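Local coordinates for CYTH domain-containing protein (Pyrococcus horikoshii, PDB 2EEN) that is of unknown function but, as a CYTH-domain protein, probably binds triphosphate-bearing substrates with divalent metal ions inside a beta tunnel, at residues A[109-114]-A[123-128]; A[26-31]-A[52-57]; A[4-9]-A[163-168]; A[13-18]-A[130-135]. One frame throughout, in Å; residues are numbered along the deposited sequence.

All four contacts belong to one antiparallel sheet and its coverings. Interactions 1 and 2 are strand pairings and share a seam, because strands 102-117 and 23-36 are neighbours. Both carry a charged face, with R111 packed against H30. Interaction 2 is the surface contact; interaction 1 is partly buried. Interaction 4 is the buried one, with no hydrogen bond between its segments. It lays helix 12-19 on strand 131-139, and the salt bridge E126-K132 ties it to interaction 1. Interaction 3 is partly buried and polar, joining strand 3-9 to the 163-168 loop. It meets interaction 4 where G8 pairs with I134, but touches neither interaction 1 nor interaction 2.

Interaction 1: residues A[109-114]-A[123-128]; sequences KTREKY and TLDEVE
Strands 109-114 and 123-127 run antiparallel, 168° between their directions, as two arms of a beta hairpin, with four backbone hydrogen bonds in the pairs T110-E126 and E112-L124. R111 and D125 form the non-hydrogen-bonded pair between them. R111 has CG anti to its backbone N and bends at chi3 (-74°), so the guanidinium meets the carboxylate side-on. NE gives an almost straight bond to D125 OD1 at 2.9 Å. NH2 does the same to D125 OD2, also at 2.9 Å. Both oxygens lie in the guanidinium plane, but the two planes are 29° apart. K109 CE sits over one guanidinium face, while its NZ bonds to H30. T123 CG2 packs on R111 CD at 3.6 Å.

On the opposite face, Y114 OH donates to E112 OE1 at 2.6 Å. R19 is a second partner of that oxygen. L124 CD1 touches Y114 CE1 at 3.6 Å, and this face packs on helix 12-19. A water links T110 OG1 to L124 O.

D125 OD2 also bonds to Y170. The two-point grip fixes the rotation of R111 and probably keeps D125 ionised. A buried face of paired charges is consistent with the tunnel interior of CYTH proteins.

Interaction 2: residues A[26-31]-A[52-57]; sequences RKEIHE and RIKRFN
E28 OE2 is the best-held polar atom, gripped by three nitrogens. R26 NE meets it on its anti lone pair at 2.7 Å, R26 NH2 comes from above the carboxylate plane at 2.8 Å, and K113 adds a salt bridge. The other oxygen, E28 OE1, accepts from H30 NE2 at 2.8 Å. This carboxylate is therefore very likely ionised.

R26 has CG between its backbone N and carbonyl carbon (chi1 74°) and then extends. This lays its guanidinium flat on the F56 ring, centres 3.6 Å apart and planes at 20°, a cation-pi stack with E28 OE2 at the guanidinium edge. H30 is held from several sides. Its ND1 pairs with K109, and R52 CD lies over its face, 3.9 Å from the ring centroid. R52 is bent at chi3 and forms a salt bridge with D32. The methylene chain of K54 runs beside H30 and across E28.

On the opposite face, R55 grips E31 side-on. R55 NE reaches E31 OE2 at 2.7 Å, and R55 NH2 reaches E31 OE1 at 3.2 Å. The planes are 47° apart, and I53 CG2 covers one face of the guanidinium.

Backbone pairs I29-R55 and E31-I53 join the antiparallel strands. Strand 23-36 also pairs with strand 102-117, and strand 48-56 with strand 59-70, so the contact lies within the sheet that forms the tunnel wall in this family.

Interaction 3: residues A[4-9]-A[163-168]; sequences VELKGY and EKFERR
The tight part of this contact is the buried carboxylate of E166, which takes four bonds. Y9 OH donates to E166 OE1 at 2.8 Å, on its anti lone pair. R168 NH2 reaches the same oxygen at 2.9 Å. R168 NE bonds to E166 OE2 at 2.6 Å, and the backbone N of R168 also donates there. R168 NH1 pairs in turn with E176 of helix 170-176. E166 bends at chi2 (68°) to bring its carboxylate to the edge of the Y9 ring. An alanine at E166 would remove the acceptor of Y9 OH and the carboxylate held by R168, and would probably loosen the loop against the strand.

Beside it, E166 N donates to K7 O at 2.8 Å, and Y9 N to K164 O at 2.9 Å. Between them lies the single bridge G8-F165. K7 NZ donates to R168 O at 3.0 Å.

The other side is looser. The side chain of the exposed K164 crosses Y9 with its methylenes, CE against Y9 CB at 3.4 Å. F165 points away, and its ring brushes L6.

Strand 3-9 pairs with strand 131-139 along one edge, and the 163-168 loop crosses its other edge at K7 to Y9. F165 rests on helix 146-160. Y9, E166 and R168 lie against L173 of helix 170-176.

Interaction 4: residues A[13-18]-A[130-135]; sequences EIFEKV and LGKFIE
F15 leaves helix 12-19 with CG anti to the carbonyl carbon (chi1 -85°), and CB carries the ring alongside strand 131-139. CD2 meets K132 CE at 3.9 Å. Further out, CE2 meets K132 CD at 3.7 Å, and at the tip CZ touches K132 CB at 3.6 Å. On the other flank CE1 comes to F133 O at 3.4 Å, with this oxygen at the ring edge. The lysine methylenes thus cover one face in a CH-pi contact, K132 CD standing 4.0 Å from the ring centroid and 22° off its normal. K132 then bends at chi4, and NZ forms a salt bridge with E126.

The helix lies across one face of the sheet, its axis at 42° to the strand. The strand enters through a classic beta bulge, L130 and G131 together facing V127. An alanine at F15 would take away the ring under the K132 methylenes and would probably loosen the helix on the strand.

I134 packs on I14 and V18, on the same helix. Its CD1 meets V18 CG2 tip to tip at 3.8 Å, and I14 CG2 lies across it at 3.9 Å. L157 and V162 also pack on I134. F133 points away from the helix, to the face where its ring meets Y9 and Y170.

Interaction 1: residues A[109-114]-A[123-128]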
# COMPACT_ATOMS: atom_id res chain seq x y z
N LYS A 109 3.41 0.21 -22.03
CA LYS A 109 4.07 1.17 -22.90
C LYS A 109 5.57 1.18 -22.69
O LYS A 109 6.09 0.57 -21.74
CB LYS A 109 3.55 2.58 -22.61
CG LYS A 109 3.95 3.10 -21.22
CD LYS A 109 3.55 4.56 -21.01
CE LYS A 109 4.02 5.08 -19.66
NZ LYS A 109 3.29 4.43 -18.52
N THR A 110 6.27 1.84 -23.60
CA THR A 110 7.71 2.01 -23.45
C THR A 110 7.82 3.51 -23.25
O THR A 110 6.99 4.27 -23.75
CB THR A 110 8.51 1.56 -24.70
OG1 THR A 110 8.10 2.30 -25.85
CG2 THR A 110 8.30 0.08 -24.94
N ARG A 111 8.81 3.93 -22.48
CA ARG A 111 8.98 5.34 -22.19
C ARG A 111 10.46 5.70 -22.23
O ARG A 111 11.26 5.12 -21.50
CB ARG A 111 8.36 5.66 -20.83
CG ARG A 111 8.76 7.02 -20.24
CD ARG A 111 7.89 7.37 -19.03
NE ARG A 111 6.54 7.76 -19.44
CZ ARG A 111 5.54 8.01 -18.60
NH1 ARG A 111 5.72 7.92 -17.28
NH2 ARG A 111 4.35 8.38 -19.07
N GLU A 112 10.80 6.63 -23.11
CA GLU A 112 12.18 7.08 -23.22
C GLU A 112 12.19 8.42 -22.51
O GLU A 112 11.46 9.33 -22.91
CB GLU A 112 12.61 7.26 -24.68
CG GLU A 112 12.91 5.96 -25.41
CD GLU A 112 13.24 6.19 -26.88
OE1 GLU A 112 13.89 7.21 -27.19
OE2 GLU A 112 12.87 5.35 -27.72
N LYS A 113 13.01 8.55 -21.47
CA LYS A 113 13.09 9.78 -20.69
C LYS A 113 14.24 10.66 -21.14
O LYS A 113 15.34 10.18 -21.39
CB LYS A 113 13.27 9.46 -19.21
CG LYS A 113 12.10 8.76 -18.55
CD LYS A 113 12.38 8.62 -17.05
CE LYS A 113 11.24 7.95 -16.31
NZ LYS A 113 11.56 7.81 -14.87
N TYR A 114 13.96 11.96 -21.23
CA TYR A 114 14.94 12.95 -21.65
C TYR A 114 15.02 14.11 -20.67
O TYR A 114 14.00 14.58 -20.15
CB TYR A 114 14.58 13.49 -23.03
CG TYR A 114 14.75 12.46 -24.11
CD1 TYR A 114 13.77 11.49 -24.32
CD2 TYR A 114 15.94 12.38 -24.84
CE1 TYR A 114 13.97 10.46 -25.23
CE2 TYR A 114 16.14 11.35 -25.75
CZ TYR A 114 15.16 10.40 -25.94
OH TYR A 114 15.37 9.36 -26.81
N THR A 123 9.11 12.68 -21.75
CA THR A 123 9.11 11.26 -22.02
C THR A 123 8.45 10.98 -23.36
O THR A 123 7.45 11.61 -23.71
CB THR A 123 8.38 10.46 -20.93
OG1 THR A 123 7.01 10.87 -20.84
CG2 THR A 123 9.05 10.69 -19.59
N LEU A 124 9.05 10.08 -24.12
CA LEU A 124 8.49 9.69 -25.41
C LEU A 124 7.83 8.36 -25.10
O LEU A 124 8.50 7.39 -24.76
CB LEU A 124 9.59 9.50 -26.45
CG LEU A 124 10.50 10.71 -26.66
CD1 LEU A 124 11.42 10.41 -27.84
CD2 LEU A 124 9.67 11.97 -26.92
N ASP A 125 6.51 8.33 -25.20
CA ASP A 125 5.75 7.13 -24.88
C ASP A 125 5.18 6.41 -26.09
O ASP A 125 4.58 7.03 -26.97
CB ASP A 125 4.57 7.47 -23.96
CG ASP A 125 5.00 8.06 -22.64
OD1 ASP A 125 6.20 8.00 -22.29
OD2 ASP A 125 4.11 8.58 -21.93
N GLU A 126 5.37 5.10 -26.14
CA GLU A 126 4.81 4.27 -27.20
C GLU A 126 3.86 3.38 -26.41
O GLU A 126 4.29 2.42 -25.78
CB GLU A 126 5.88 3.41 -27.87
CG GLU A 126 5.36 2.55 -29.00
CD GLU A 126 4.92 3.37 -30.20
OE1 GLU A 126 5.78 4.01 -30.83
OE2 GLU A 126 3.70 3.38 -30.51
N VAL A 127 2.57 3.72 -26.45
CA VAL A 127 1.57 3.00 -25.67
C VAL A 127 0.84 1.95 -26.50
O VAL A 127 0.26 2.26 -27.53
CB VAL A 127 0.54 4.00 -25.10
CG1 VAL A 127 -0.45 3.30 -24.19
CG2 VAL A 127 1.29 5.11 -24.36
N GLU A 128 0.87 0.71 -26.02
CA GLU A 128 0.20 -0.38 -26.72
C GLU A 128 -1.29 -0.07 -26.80
O GLU A 128 -1.92 0.30 -25.80
CB GLU A 128 0.42 -1.70 -25.98
CG GLU A 128 1.88 -2.12 -25.90
CD GLU A 128 2.04 -3.58 -25.49
OE1 GLU A 128 1.05 -4.18 -25.01
OE2 GLU A 128 3.15 -4.12 -25.65
O HOH W 1 9.10 4.89 -25.99

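Interaction 2: residues A[26-31]-A[52-57]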
# COMPACT_ATOMS: atom_id res chain seq x y z
N ARG A 26 17.14 7.53 -19.95
CA ARG A 26 17.01 6.08 -20.03
C ARG A 26 15.66 5.69 -20.61
O ARG A 26 14.73 6.50 -20.66
CB ARG A 26 17.18 5.45 -18.65
CG ARG A 26 16.00 5.64 -17.71
CD ARG A 26 16.31 5.06 -16.34
NE ARG A 26 15.15 5.09 -15.46
CZ ARG A 26 15.20 4.87 -14.15
NH1 ARG A 26 16.36 4.60 -13.57
NH2 ARG A 26 14.09 4.90 -13.43
N LYS A 27 15.55 4.44 -21.05
CA LYS A 27 14.31 3.92 -21.61
C LYS A 27 13.72 2.95 -20.60
O LYS A 27 14.44 2.16 -19.99
CB LYS A 27 14.57 3.20 -22.92
CG LYS A 27 13.31 2.61 -23.55
CD LYS A 27 13.60 2.05 -24.93
CE LYS A 27 12.34 1.51 -25.59
NZ LYS A 27 12.64 0.95 -26.94
N GLU A 28 12.41 3.00 -20.44
CA GLU A 28 11.74 2.13 -19.49
C GLU A 28 10.54 1.46 -20.14
O GLU A 28 9.94 1.99 -21.07
CB GLU A 28 11.25 2.93 -18.28
CG GLU A 28 12.29 3.84 -17.62
CD GLU A 28 11.71 4.69 -16.49
OE1 GLU A 28 10.48 4.89 -16.46
OE2 GLU A 28 12.49 5.18 -15.65
N ILE A 29 10.23 0.26 -19.67
CA ILE A 29 9.04 -0.44 -20.13
C ILE A 29 8.12 -0.33 -18.92
O ILE A 29 8.55 -0.55 -17.79
CB ILE A 29 9.31 -1.92 -20.43
CG1 ILE A 29 10.09 -2.04 -21.74
CG2 ILE A 29 7.98 -2.68 -20.53
CD1 ILE A 29 10.60 -3.44 -22.03
N HIS A 30 6.87 0.06 -19.16
CA HIS A 30 5.90 0.19 -18.09
C HIS A 30 4.72 -0.72 -18.34
O HIS A 30 4.18 -0.78 -19.44
CB HIS A 30 5.34 1.61 -17.98
CG HIS A 30 6.29 2.61 -17.41
ND1 HIS A 30 5.93 3.92 -17.16
CD2 HIS A 30 7.59 2.50 -17.04
CE1 HIS A 30 6.96 4.57 -16.66
NE2 HIS A 30 7.98 3.73 -16.57
N GLU A 31 4.34 -1.44 -17.30
CA GLU A 31 3.18 -2.32 -17.35
C GLU A 31 2.37 -1.88 -16.14
O GLU A 31 2.74 -2.14 -15.00
CB GLU A 31 3.62 -3.78 -17.23
CG GLU A 31 4.32 -4.28 -18.48
CD GLU A 31 5.10 -5.56 -18.25
OE1 GLU A 31 4.55 -6.48 -17.60
OE2 GLU A 31 6.25 -5.65 -18.72
N ARG A 52 2.39 -0.15 -10.93
CA ARG A 52 3.24 -0.04 -12.10
C ARG A 52 4.49 -0.87 -11.96
O ARG A 52 5.16 -0.83 -10.93
CB ARG A 52 3.65 1.41 -12.33
CG ARG A 52 4.89 1.54 -13.21
CD ARG A 52 5.12 2.99 -13.58
NE ARG A 52 4.00 3.50 -14.35
CZ ARG A 52 3.83 4.78 -14.68
NH1 ARG A 52 4.72 5.69 -14.30
NH2 ARG A 52 2.78 5.14 -15.40
N ILE A 53 4.80 -1.61 -13.02
CA ILE A 53 6.03 -2.39 -13.06
C ILE A 53 6.87 -1.65 -14.09
O ILE A 53 6.46 -1.49 -15.24
CB ILE A 53 5.79 -3.84 -13.52
CG1 ILE A 53 4.87 -4.55 -12.51
CG2 ILE A 53 7.12 -4.57 -13.63
CD1 ILE A 53 4.51 -5.98 -12.91
N LYS A 54 8.03 -1.18 -13.65
CA LYS A 54 8.94 -0.42 -14.50
C LYS A 54 10.19 -1.26 -14.76
O LYS A 54 10.83 -1.72 -13.82
CB LYS A 54 9.30 0.88 -13.78
CG LYS A 54 10.12 1.88 -14.58
CD LYS A 54 10.44 3.10 -13.72
CE LYS A 54 9.17 3.82 -13.27
NZ LYS A 54 9.46 4.94 -12.32
N ARG A 55 10.51 -1.45 -16.03
CA ARG A 55 11.68 -2.24 -16.41
C ARG A 55 12.69 -1.39 -17.18
O ARG A 55 12.33 -0.73 -18.17
CB ARG A 55 11.25 -3.43 -17.26
CG ARG A 55 10.10 -4.25 -16.69
CD ARG A 55 9.74 -5.40 -17.63
NE ARG A 55 8.48 -6.06 -17.27
CZ ARG A 55 8.30 -6.87 -16.23
NH1 ARG A 55 9.31 -7.14 -15.42
NH2 ARG A 55 7.11 -7.41 -16.01
N PHE A 56 13.94 -1.40 -16.74
CA PHE A 56 15.00 -0.65 -17.40
C PHE A 56 16.35 -1.22 -16.99
O PHE A 56 16.51 -1.70 -15.88
CB PHE A 56 14.92 0.83 -17.01
CG PHE A 56 15.03 1.08 -15.53
CD1 PHE A 56 16.27 1.21 -14.91
CD2 PHE A 56 13.88 1.14 -14.75
CE1 PHE A 56 16.36 1.39 -13.54
CE2 PHE A 56 13.97 1.33 -13.37
CZ PHE A 56 15.21 1.45 -12.77
N ASN A 57 17.31 -1.20 -17.92
CA ASN A 57 18.66 -1.71 -17.65
C ASN A 57 18.77 -3.02 -16.86
O ASN A 57 19.65 -3.16 -16.00
CB ASN A 57 19.46 -0.64 -16.92
CG ASN A 57 20.04 0.38 -17.86
OD1 ASN A 57 19.31 1.15 -18.49
ND2 ASN A 57 21.36 0.38 -17.98
O HOH W 2 16.60 0.51 -20.27

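Interaction 3: residues A[4-9]-A[163-168]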
# COMPACT_ATOMS: atom_id res chain seq x y z
N VAL A 4 3.46 18.76 -11.97
CA VAL A 4 2.74 19.32 -13.10
C VAL A 4 3.05 18.47 -14.31
O VAL A 4 4.22 18.22 -14.62
CB VAL A 4 3.18 20.77 -13.36
CG1 VAL A 4 2.46 21.33 -14.57
CG2 VAL A 4 2.91 21.62 -12.12
N GLU A 5 2.02 18.01 -15.00
CA GLU A 5 2.24 17.18 -16.16
C GLU A 5 1.33 17.53 -17.32
O GLU A 5 0.13 17.80 -17.13
CB GLU A 5 2.08 15.70 -15.80
CG GLU A 5 2.25 14.75 -16.99
CD GLU A 5 2.41 13.30 -16.57
OE1 GLU A 5 3.49 12.94 -16.06
OE2 GLU A 5 1.45 12.52 -16.75
N LEU A 6 1.91 17.54 -18.51
CA LEU A 6 1.19 17.81 -19.74
C LEU A 6 1.51 16.67 -20.70
O LEU A 6 2.61 16.12 -20.68
CB LEU A 6 1.65 19.12 -20.38
CG LEU A 6 1.30 20.44 -19.71
CD1 LEU A 6 1.80 21.58 -20.59
CD2 LEU A 6 -0.20 20.54 -19.51
N LYS A 7 0.54 16.34 -21.54
CA LYS A 7 0.72 15.27 -22.51
C LYS A 7 0.19 15.70 -23.86
O LYS A 7 -0.81 16.41 -23.95
CB LYS A 7 -0.01 14.01 -22.04
CG LYS A 7 -0.01 12.87 -23.06
CD LYS A 7 -0.45 11.55 -22.43
CE LYS A 7 -1.92 11.54 -22.06
NZ LYS A 7 -2.29 10.27 -21.35
N GLY A 8 0.87 15.25 -24.91
CA GLY A 8 0.44 15.56 -26.26
C GLY A 8 0.60 14.35 -27.15
O GLY A 8 1.34 13.42 -26.82
N TYR A 9 -0.12 14.33 -28.26
CA TYR A 9 0.01 13.22 -29.19
C TYR A 9 1.32 13.44 -29.91
O TYR A 9 1.72 14.59 -30.13
CB TYR A 9 -1.15 13.20 -30.19
CG TYR A 9 -2.46 12.75 -29.58
CD1 TYR A 9 -3.19 13.61 -28.76
CD2 TYR A 9 -2.92 11.46 -29.78
CE1 TYR A 9 -4.37 13.18 -28.15
CE2 TYR A 9 -4.10 11.02 -29.17
CZ TYR A 9 -4.81 11.88 -28.36
OH TYR A 9 -5.96 11.45 -27.74
N GLU A 163 1.09 19.59 -31.13
CA GLU A 163 -0.07 20.42 -31.45
C GLU A 163 -1.33 20.04 -30.69
O GLU A 163 -2.10 20.91 -30.27
CB GLU A 163 -0.36 20.34 -32.95
CG GLU A 163 0.72 20.90 -33.83
CD GLU A 163 0.44 20.67 -35.30
OE1 GLU A 163 -0.69 20.97 -35.74
OE2 GLU A 163 1.35 20.18 -36.01
N LYS A 164 -1.56 18.74 -30.52
CA LYS A 164 -2.75 18.29 -29.82
C LYS A 164 -2.43 17.75 -28.43
O LYS A 164 -1.78 16.72 -28.28
CB LYS A 164 -3.49 17.24 -30.65
CG LYS A 164 -2.60 16.24 -31.37
CD LYS A 164 -3.42 15.38 -32.32
CE LYS A 164 -2.56 14.39 -33.09
NZ LYS A 164 -3.36 13.61 -34.06
N PHE A 165 -2.90 18.47 -27.43
CA PHE A 165 -2.69 18.10 -26.04
C PHE A 165 -3.82 17.21 -25.56
O PHE A 165 -4.92 17.22 -26.12
CB PHE A 165 -2.58 19.36 -25.19
CG PHE A 165 -1.29 20.10 -25.38
CD1 PHE A 165 -1.16 21.05 -26.39
CD2 PHE A 165 -0.18 19.79 -24.60
CE1 PHE A 165 0.07 21.68 -26.62
CE2 PHE A 165 1.04 20.41 -24.82
CZ PHE A 165 1.17 21.35 -25.83
N GLU A 166 -3.54 16.43 -24.52
CA GLU A 166 -4.54 15.49 -24.00
C GLU A 166 -4.49 15.39 -22.46
O GLU A 166 -3.49 15.02 -21.86
CB GLU A 166 -4.27 14.11 -24.61
CG GLU A 166 -5.23 13.04 -24.10
CD GLU A 166 -6.62 13.34 -24.62
OE1 GLU A 166 -6.86 13.19 -25.80
OE2 GLU A 166 -7.48 13.70 -23.82
N ARG A 167 -5.61 15.78 -21.83
CA ARG A 167 -5.68 15.68 -20.37
C ARG A 167 -6.19 14.30 -19.93
O ARG A 167 -6.15 13.93 -18.77
CB ARG A 167 -6.67 16.73 -19.87
CG ARG A 167 -6.10 18.15 -19.80
CD ARG A 167 -7.08 19.12 -19.15
NE ARG A 167 -7.34 18.70 -17.77
CZ ARG A 167 -8.39 19.24 -17.11
NH1 ARG A 167 -9.18 20.12 -17.68
NH2 ARG A 167 -8.61 18.86 -15.84
N ARG A 168 -6.76 13.56 -20.90
CA ARG A 168 -7.23 12.22 -20.57
C ARG A 168 -6.04 11.27 -20.43
O ARG A 168 -5.09 11.30 -21.20
CB ARG A 168 -8.14 11.72 -21.70
CG ARG A 168 -9.55 12.29 -21.64
CD ARG A 168 -10.38 11.87 -22.86
NE ARG A 168 -9.66 12.22 -24.08
CZ ARG A 168 -10.19 11.89 -25.29
NH1 ARG A 168 -11.34 11.25 -25.37
NH2 ARG A 168 -9.52 12.23 -26.40
O HOH W 3 -2.09 17.34 -20.69

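Interaction 4: residues A[13-18]-A[130-135]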
# COMPACT_ATOMS: atom_id res chain seq x y z
N GLU A 13 8.37 12.19 -36.00
CA GLU A 13 8.94 13.52 -36.13
C GLU A 13 9.25 14.15 -34.77
O GLU A 13 10.36 14.62 -34.53
CB GLU A 13 7.98 14.43 -36.91
CG GLU A 13 8.36 15.90 -36.90
CD GLU A 13 7.28 16.78 -37.51
OE1 GLU A 13 7.09 16.73 -38.75
OE2 GLU A 13 6.60 17.51 -36.75
N ILE A 14 8.25 14.16 -33.89
CA ILE A 14 8.43 14.74 -32.57
C ILE A 14 9.45 13.94 -31.77
O ILE A 14 10.30 14.51 -31.09
CB ILE A 14 7.08 14.79 -31.80
CG1 ILE A 14 6.16 15.82 -32.47
CG2 ILE A 14 7.31 15.16 -30.34
CD1 ILE A 14 4.76 15.87 -31.90
N PHE A 15 9.37 12.62 -31.87
CA PHE A 15 10.30 11.74 -31.18
C PHE A 15 11.74 12.03 -31.59
O PHE A 15 12.62 12.19 -30.73
CB PHE A 15 9.97 10.27 -31.47
CG PHE A 15 8.89 9.69 -30.58
CD1 PHE A 15 7.96 10.51 -29.95
CD2 PHE A 15 8.81 8.32 -30.38
CE1 PHE A 15 6.97 9.98 -29.14
CE2 PHE A 15 7.82 7.77 -29.56
CZ PHE A 15 6.90 8.60 -28.94
N GLU A 16 11.99 12.12 -32.89
CA GLU A 16 13.34 12.39 -33.37
C GLU A 16 13.86 13.74 -32.93
O GLU A 16 15.04 13.87 -32.58
CB GLU A 16 13.39 12.32 -34.90
CG GLU A 16 14.29 11.22 -35.42
CD GLU A 16 15.70 11.28 -34.85
OE1 GLU A 16 16.38 12.31 -35.03
OE2 GLU A 16 16.12 10.29 -34.22
N LYS A 17 13.00 14.75 -32.95
CA LYS A 17 13.39 16.10 -32.55
C LYS A 17 13.84 16.09 -31.09
O LYS A 17 14.81 16.75 -30.73
CB LYS A 17 12.24 17.08 -32.77
CG LYS A 17 12.64 18.54 -32.63
CD LYS A 17 11.60 19.52 -33.14
CE LYS A 17 12.12 20.95 -33.11
NZ LYS A 17 11.02 21.88 -33.48
N VAL A 18 13.14 15.33 -30.26
CA VAL A 18 13.51 15.25 -28.86
C VAL A 18 14.88 14.59 -28.72
O VAL A 18 15.72 15.04 -27.94
CB VAL A 18 12.47 14.45 -28.06
CG1 VAL A 18 13.06 14.03 -26.73
CG2 VAL A 18 11.23 15.31 -27.85
N LEU A 130 -2.68 2.43 -28.29
CA LEU A 130 -2.96 3.86 -28.48
C LEU A 130 -2.00 4.55 -29.44
O LEU A 130 -2.43 5.33 -30.29
CB LEU A 130 -2.94 4.61 -27.15
CG LEU A 130 -4.03 4.36 -26.11
CD1 LEU A 130 -3.77 5.32 -24.96
CD2 LEU A 130 -5.42 4.61 -26.69
N GLY A 131 -0.71 4.28 -29.29
CA GLY A 131 0.26 4.91 -30.17
C GLY A 131 1.27 5.78 -29.45
O GLY A 131 1.50 5.62 -28.26
N LYS A 132 1.85 6.73 -30.18
CA LYS A 132 2.86 7.63 -29.64
C LYS A 132 2.35 8.89 -28.96
O LYS A 132 1.47 9.59 -29.47
CB LYS A 132 3.84 8.03 -30.74
CG LYS A 132 4.63 6.89 -31.33
CD LYS A 132 5.54 7.40 -32.44
CE LYS A 132 6.56 6.35 -32.85
NZ LYS A 132 5.93 5.08 -33.29
N PHE A 133 2.93 9.19 -27.80
CA PHE A 133 2.60 10.38 -27.04
C PHE A 133 3.89 10.96 -26.48
O PHE A 133 4.93 10.29 -26.47
CB PHE A 133 1.70 10.07 -25.85
CG PHE A 133 0.32 9.62 -26.23
CD1 PHE A 133 0.12 8.34 -26.73
CD2 PHE A 133 -0.76 10.47 -26.08
CE1 PHE A 133 -1.15 7.91 -27.08
CE2 PHE A 133 -2.05 10.05 -26.43
CZ PHE A 133 -2.24 8.76 -26.93
N ILE A 134 3.81 12.20 -26.03
CA ILE A 134 4.94 12.85 -25.41
C ILE A 134 4.43 13.52 -24.15
O ILE A 134 3.39 14.18 -24.16
CB ILE A 134 5.60 13.89 -26.34
CG1 ILE A 134 6.79 14.52 -25.61
CG2 ILE A 134 4.58 14.95 -26.77
CD1 ILE A 134 7.69 15.35 -26.50
N GLU A 135 5.13 13.30 -23.05
CA GLU A 135 4.74 13.90 -21.80
C GLU A 135 5.89 14.75 -21.30
O GLU A 135 7.04 14.54 -21.68
CB GLU A 135 4.40 12.82 -20.76
CG GLU A 135 3.05 12.16 -20.99
CD GLU A 135 2.64 11.23 -19.86
OE1 GLU A 135 3.05 11.46 -18.70
OE2 GLU A 135 1.88 10.27 -20.11